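Local coordinates for protein acetyltransferase (Brucella abortus str. 2308 A, PDB 4ZBG) that binds acetyl coenzyme A and, as a member of the GNAT family, probably transfers its acetyl group to an amine of an acceptor substrate, at residues A28-V33 with Q38-I43; A50-L55 with A165-F170. One frame throughout, in Å; residues are numbered along the deposited sequence.

Contact 1 (A28-V33 with Q38-I43); sequences AAFRPV and QKEGEI. With ACO (acetyl coenzyme *a), chain B.
F30 and E40 make the tight part of this contact: the carboxylate of E40 lies flat on the phenyl ring, the two planes only 6° apart. CG of E40 stands 3.5 Å from the ring centroid and 1° off its normal, a CH-pi contact over the centre of the face, while E40 CD comes within 3.4 Å of F30 CD1. A bend at chi2 folds the glutamate back over the ring, and E40 OE1 is held by a hydrogen bond to S36 OG. ACO C6P of the pantetheine arm lies over the centre of the opposite face, 3.5 Å above the ring plane. In this GNAT domain the end of helix 19-30 and the start of helix 40-49 thus meet through a ring that also forms part of the cofactor pocket. Towards solvent the packing thins. Q38 reaches back there to donate NE2 to F30 O (3.2 Å, 155° at the hydrogen), approaching from above the carbonyl plane. V33 N, closing the type I turn F30-V33, reaches the same oxygen from the other face at 3.0 Å. Q38 OE1 lies 3.2 Å from R31 CA, but 4.0 Å from CB and CG of that exposed residue.

Contact 2 (A50-L55 with A165-F170); sequences AKALTL and AYHAAF
H167 NE2 makes the shortest polar bond here, 2.8 Å to the oxygen of a water lying in the imidazole plane; a weak bond from this water to A50 O, at 3.4 Å, extends the link to the facing segment. At the other ring nitrogen, H167 ND1 accepts from A169 N at 2.9 Å with 166° at the hydrogen, the donor tilted 22° from the ring plane. With both nitrogens engaged, the rotation of the ring is well defined. Its CG is anti to the backbone N (chi1 -170°), which carries the imidazole across to two alanine methyls. A52 CB sits over one face, 3.4 Å from H167 CD2, whereas A50 CB approaches obliquely and comes to 3.7 Å from H167 CE1. Between the two alanines the chain leaves helix 40-49 through a Schellman motif, K51 taking positive phi, before running on to strand 55-61. The partner segment follows strand 164-165 and turns into a short 3-10 segment at 168-170, where F170 N bonds to H167 O at 2.9 Å. L47 of helix 40-49 also touches the histidine, and A169 packs on A46 and L47 of the same helix.

Helix 40-49 connects the two contacts: its first turn belongs to contact 1, and the chain leaving its last turn enters contact 2. Their centres are about 17 Å apart, yet they touch directly through I43, whose CG1 lies 3.4 Å from A169 O and whose CG2 lies 3.8 Å from F170 CE2. The C-terminal segment 165-170 therefore packs along the helix from I43 to the loop beyond it. Their relation to the cofactor differs. Contact 1 contributes A29 and F30 to the acetyl-CoA pocket, whereas neither segment of contact 2 touches the ligand, the side chain of H167 being about 14 Å from it.

Contact 1 (A28-V33 with Q38-I43)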
# COMPACT_ATOMS: atom_id res chain seq x y z
N ALA A 28 -10.20 2.15 -10.93
CA ALA A 28 -10.37 3.49 -11.48
C ALA A 28 -9.04 4.24 -11.48
O ALA A 28 -8.70 4.92 -12.44
CB ALA A 28 -11.41 4.26 -10.70
N ALA A 29 -8.29 4.12 -10.39
CA ALA A 29 -7.02 4.82 -10.28
C ALA A 29 -6.00 4.34 -11.32
O ALA A 29 -5.24 5.13 -11.88
CB ALA A 29 -6.45 4.67 -8.87
N PHE A 30 -5.97 3.03 -11.57
CA PHE A 30 -4.96 2.45 -12.46
C PHE A 30 -5.41 2.37 -13.92
O PHE A 30 -4.59 2.12 -14.79
CB PHE A 30 -4.52 1.08 -11.95
CG PHE A 30 -3.56 1.16 -10.81
CD1 PHE A 30 -2.20 1.28 -11.05
CD2 PHE A 30 -4.01 1.18 -9.50
CE1 PHE A 30 -1.30 1.39 -10.00
CE2 PHE A 30 -3.11 1.29 -8.44
CZ PHE A 30 -1.76 1.39 -8.69
N ARG A 31 -6.69 2.60 -14.20
CA ARG A 31 -7.19 2.45 -15.57
C ARG A 31 -6.39 3.24 -16.61
O ARG A 31 -6.08 2.68 -17.67
CB ARG A 31 -8.69 2.77 -15.66
CG ARG A 31 -9.32 2.32 -16.97
CD ARG A 31 -10.83 2.33 -16.91
NE ARG A 31 -11.35 1.46 -15.86
CZ ARG A 31 -12.03 1.88 -14.79
NH1 ARG A 31 -12.28 3.18 -14.64
NH2 ARG A 31 -12.45 1.02 -13.89
N PRO A 32 -6.01 4.51 -16.33
CA PRO A 32 -5.24 5.25 -17.34
C PRO A 32 -3.72 5.15 -17.17
O PRO A 32 -2.99 5.80 -17.92
CB PRO A 32 -5.66 6.70 -17.09
CG PRO A 32 -5.90 6.74 -15.62
CD PRO A 32 -6.50 5.40 -15.26
N VAL A 33 -3.26 4.38 -16.20
CA VAL A 33 -1.83 4.25 -15.98
C VAL A 33 -1.24 3.40 -17.11
O VAL A 33 -1.61 2.23 -17.27
CB VAL A 33 -1.54 3.68 -14.58
CG1 VAL A 33 -0.07 3.39 -14.41
CG2 VAL A 33 -2.01 4.65 -13.50
N GLN A 38 -3.55 -3.58 -15.31
CA GLN A 38 -4.89 -3.56 -14.74
C GLN A 38 -5.10 -4.72 -13.80
O GLN A 38 -6.21 -5.22 -13.67
CB GLN A 38 -5.95 -3.60 -15.84
CG GLN A 38 -5.70 -2.61 -16.97
CD GLN A 38 -5.74 -1.18 -16.50
OE1 GLN A 38 -6.79 -0.70 -16.06
NE2 GLN A 38 -4.62 -0.48 -16.58
N LYS A 39 -4.03 -5.13 -13.14
CA LYS A 39 -4.08 -6.27 -12.23
C LYS A 39 -4.10 -5.85 -10.77
O LYS A 39 -4.15 -6.69 -9.89
CB LYS A 39 -2.88 -7.19 -12.46
CG LYS A 39 -2.83 -7.81 -13.85
CD LYS A 39 -4.00 -8.75 -14.07
CE LYS A 39 -3.89 -9.48 -15.40
NZ LYS A 39 -2.74 -10.43 -15.41
N GLU A 40 -4.04 -4.55 -10.50
CA GLU A 40 -3.91 -4.09 -9.12
C GLU A 40 -5.09 -4.49 -8.24
O GLU A 40 -4.91 -4.85 -7.07
CB GLU A 40 -3.66 -2.58 -9.07
CG GLU A 40 -2.32 -2.16 -9.68
CD GLU A 40 -2.32 -2.07 -11.20
OE1 GLU A 40 -3.39 -2.15 -11.83
OE2 GLU A 40 -1.23 -1.91 -11.77
N GLY A 41 -6.29 -4.43 -8.80
CA GLY A 41 -7.46 -4.88 -8.07
C GLY A 41 -7.40 -6.37 -7.79
O GLY A 41 -7.68 -6.83 -6.68
N GLU A 42 -7.00 -7.13 -8.81
CA GLU A 42 -6.80 -8.58 -8.67
C GLU A 42 -5.79 -8.89 -7.58
O GLU A 42 -5.96 -9.83 -6.81
CB GLU A 42 -6.25 -9.19 -9.96
CG GLU A 42 -7.20 -9.19 -11.13
CD GLU A 42 -6.68 -9.99 -12.31
OE1 GLU A 42 -5.89 -10.93 -12.10
OE2 GLU A 42 -7.08 -9.67 -13.46
N ILE A 43 -4.71 -8.11 -7.55
CA ILE A 43 -3.64 -8.34 -6.60
C ILE A 43 -4.12 -8.14 -5.17
O ILE A 43 -3.86 -8.97 -4.30
CB ILE A 43 -2.41 -7.47 -6.92
CG1 ILE A 43 -1.75 -7.94 -8.22
CG2 ILE A 43 -1.41 -7.47 -5.75
CD1 ILE A 43 -0.75 -6.97 -8.78
N1A ACO B . -1.31 21.79 -2.47
C2A ACO B . -0.36 21.59 -3.37
N3A ACO B . -0.01 20.37 -3.76
C4A ACO B . -0.61 19.30 -3.23
C5A ACO B . -1.60 19.47 -2.29
C6A ACO B . -1.95 20.77 -1.92
N6A ACO B . -2.98 21.00 -0.93
N7A ACO B . -2.03 18.25 -1.93
C8A ACO B . -1.33 17.37 -2.63
N9A ACO B . -0.46 17.98 -3.42
C1B ACO B . 0.49 17.34 -4.33
C2B ACO B . 1.42 16.59 -3.74
O2B ACO B . 2.55 17.36 -3.25
C3B ACO B . 1.89 15.53 -4.93
O3B ACO B . 2.72 16.21 -5.91
P3B ACO B . 4.37 16.13 -5.90
O7A ACO B . 4.81 16.92 -7.10
O8A ACO B . 4.78 14.68 -6.01
O9A ACO B . 4.85 16.74 -4.60
C4B ACO B . 0.73 15.16 -5.50
O4B ACO B . -0.30 16.30 -5.17
C5B ACO B . 0.08 13.87 -4.97
O5B ACO B . 0.15 13.84 -3.56
P1A ACO B . -1.12 13.37 -2.64
O1A ACO B . -2.28 14.31 -2.76
O2A ACO B . -0.57 13.10 -1.27
O3A ACO B . -1.51 11.92 -3.24
P2A ACO B . -2.85 11.52 -4.04
O4A ACO B . -4.03 11.54 -3.12
O5A ACO B . -2.96 12.28 -5.33
O6A ACO B . -2.51 9.96 -4.32
CBP ACO B . -1.55 8.35 -5.80
CCP ACO B . -1.30 9.60 -4.96
CDP ACO B . -0.22 7.91 -6.40
CEP ACO B . -2.12 7.27 -4.89
CAP ACO B . -2.56 8.70 -6.90
OAP ACO B . -1.94 9.59 -7.80
C9P ACO B . -3.07 7.49 -7.68
O9P ACO B . -3.95 6.78 -7.28
N8P ACO B . -2.43 7.26 -8.94
C7P ACO B . -2.82 6.16 -9.81
C6P ACO B . -2.42 4.82 -9.22
C5P ACO B . -0.94 4.77 -8.91
O5P ACO B . -0.11 5.03 -9.72
N4P ACO B . -0.59 4.40 -7.57
C3P ACO B . 0.81 4.33 -7.18
C2P ACO B . 1.44 3.03 -7.67
S1P ACO B . 3.10 2.88 -6.96
C ACO B . 2.81 2.18 -5.32
O ACO B . 1.72 1.82 -5.00
CH3 ACO B . 4.01 2.09 -4.39

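Contact 2 (A50-L55 with A165-F170)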
# COMPACT_ATOMS: atom_id res chain seq x y z
N ALA A 50 -5.11 -14.90 0.30
CA ALA A 50 -3.96 -15.66 0.78
C ALA A 50 -3.58 -15.33 2.22
O ALA A 50 -2.59 -15.85 2.74
CB ALA A 50 -2.77 -15.42 -0.15
N LYS A 51 -4.37 -14.48 2.87
CA LYS A 51 -4.07 -13.98 4.22
C LYS A 51 -2.72 -13.27 4.26
O LYS A 51 -2.00 -13.34 5.26
CB LYS A 51 -4.15 -15.10 5.27
CG LYS A 51 -5.51 -15.78 5.34
CD LYS A 51 -5.60 -16.73 6.53
CE LYS A 51 -6.80 -17.64 6.41
NZ LYS A 51 -7.03 -18.45 7.64
N ALA A 52 -2.39 -12.60 3.17
CA ALA A 52 -1.12 -11.87 3.04
C ALA A 52 -1.34 -10.36 2.92
O ALA A 52 -0.40 -9.61 2.68
CB ALA A 52 -0.33 -12.39 1.84
N LEU A 53 -2.58 -9.93 3.09
CA LEU A 53 -2.90 -8.51 3.11
C LEU A 53 -2.70 -8.03 4.55
O LEU A 53 -3.62 -8.03 5.36
CB LEU A 53 -4.32 -8.26 2.59
CG LEU A 53 -4.74 -6.81 2.41
CD1 LEU A 53 -3.76 -6.03 1.54
CD2 LEU A 53 -6.14 -6.75 1.82
N THR A 54 -1.46 -7.70 4.87
CA THR A 54 -1.07 -7.41 6.24
C THR A 54 -1.84 -6.24 6.80
O THR A 54 -2.32 -6.27 7.94
CB THR A 54 0.42 -7.08 6.30
OG1 THR A 54 1.16 -8.15 5.71
CG2 THR A 54 0.87 -6.88 7.74
N LEU A 55 -1.96 -5.19 5.99
CA LEU A 55 -2.66 -4.00 6.40
C LEU A 55 -3.35 -3.41 5.18
O LEU A 55 -2.76 -3.32 4.11
CB LEU A 55 -1.67 -2.99 6.99
CG LEU A 55 -2.28 -1.70 7.52
CD1 LEU A 55 -3.24 -1.96 8.65
CD2 LEU A 55 -1.17 -0.77 7.97
N ALA A 165 11.56 -10.36 -2.58
CA ALA A 165 10.47 -11.04 -3.26
C ALA A 165 9.14 -10.57 -2.68
O ALA A 165 8.87 -10.74 -1.49
CB ALA A 165 10.61 -12.55 -3.12
N TYR A 166 8.30 -9.99 -3.53
CA TYR A 166 6.93 -9.70 -3.14
C TYR A 166 6.15 -11.00 -3.12
O TYR A 166 6.59 -12.02 -3.65
CB TYR A 166 6.28 -8.71 -4.11
CG TYR A 166 6.65 -7.25 -3.91
CD1 TYR A 166 7.98 -6.83 -3.93
CD2 TYR A 166 5.67 -6.29 -3.72
CE1 TYR A 166 8.32 -5.49 -3.76
CE2 TYR A 166 6.00 -4.95 -3.55
CZ TYR A 166 7.32 -4.56 -3.58
OH TYR A 166 7.64 -3.23 -3.41
N HIS A 167 4.96 -10.96 -2.52
CA HIS A 167 4.10 -12.12 -2.47
C HIS A 167 3.74 -12.60 -3.87
O HIS A 167 3.69 -11.80 -4.82
CB HIS A 167 2.82 -11.74 -1.71
CG HIS A 167 1.95 -12.92 -1.39
ND1 HIS A 167 1.00 -13.40 -2.26
CD2 HIS A 167 1.92 -13.73 -0.31
CE1 HIS A 167 0.40 -14.44 -1.72
NE2 HIS A 167 0.94 -14.66 -0.54
N ALA A 168 3.46 -13.89 -3.99
CA ALA A 168 3.04 -14.50 -5.26
C ALA A 168 1.90 -13.76 -5.96
O ALA A 168 1.80 -13.79 -7.18
CB ALA A 168 2.65 -15.96 -5.04
N ALA A 169 1.04 -13.11 -5.18
CA ALA A 169 -0.08 -12.36 -5.76
C ALA A 169 0.37 -11.32 -6.77
O ALA A 169 -0.35 -11.02 -7.73
CB ALA A 169 -0.93 -11.71 -4.66
N PHE A 170 1.57 -10.77 -6.57
CA PHE A 170 2.09 -9.75 -7.48
C PHE A 170 2.62 -10.37 -8.77
O PHE A 170 3.06 -9.65 -9.66
CB PHE A 170 3.20 -8.95 -6.80
CG PHE A 170 2.71 -8.00 -5.76
CD1 PHE A 170 2.54 -8.41 -4.44
CD2 PHE A 170 2.39 -6.69 -6.09
CE1 PHE A 170 2.08 -7.53 -3.48
CE2 PHE A 170 1.93 -5.81 -5.13
CZ PHE A 170 1.77 -6.23 -3.82
O HOH W 1 0.46 -16.61 1.47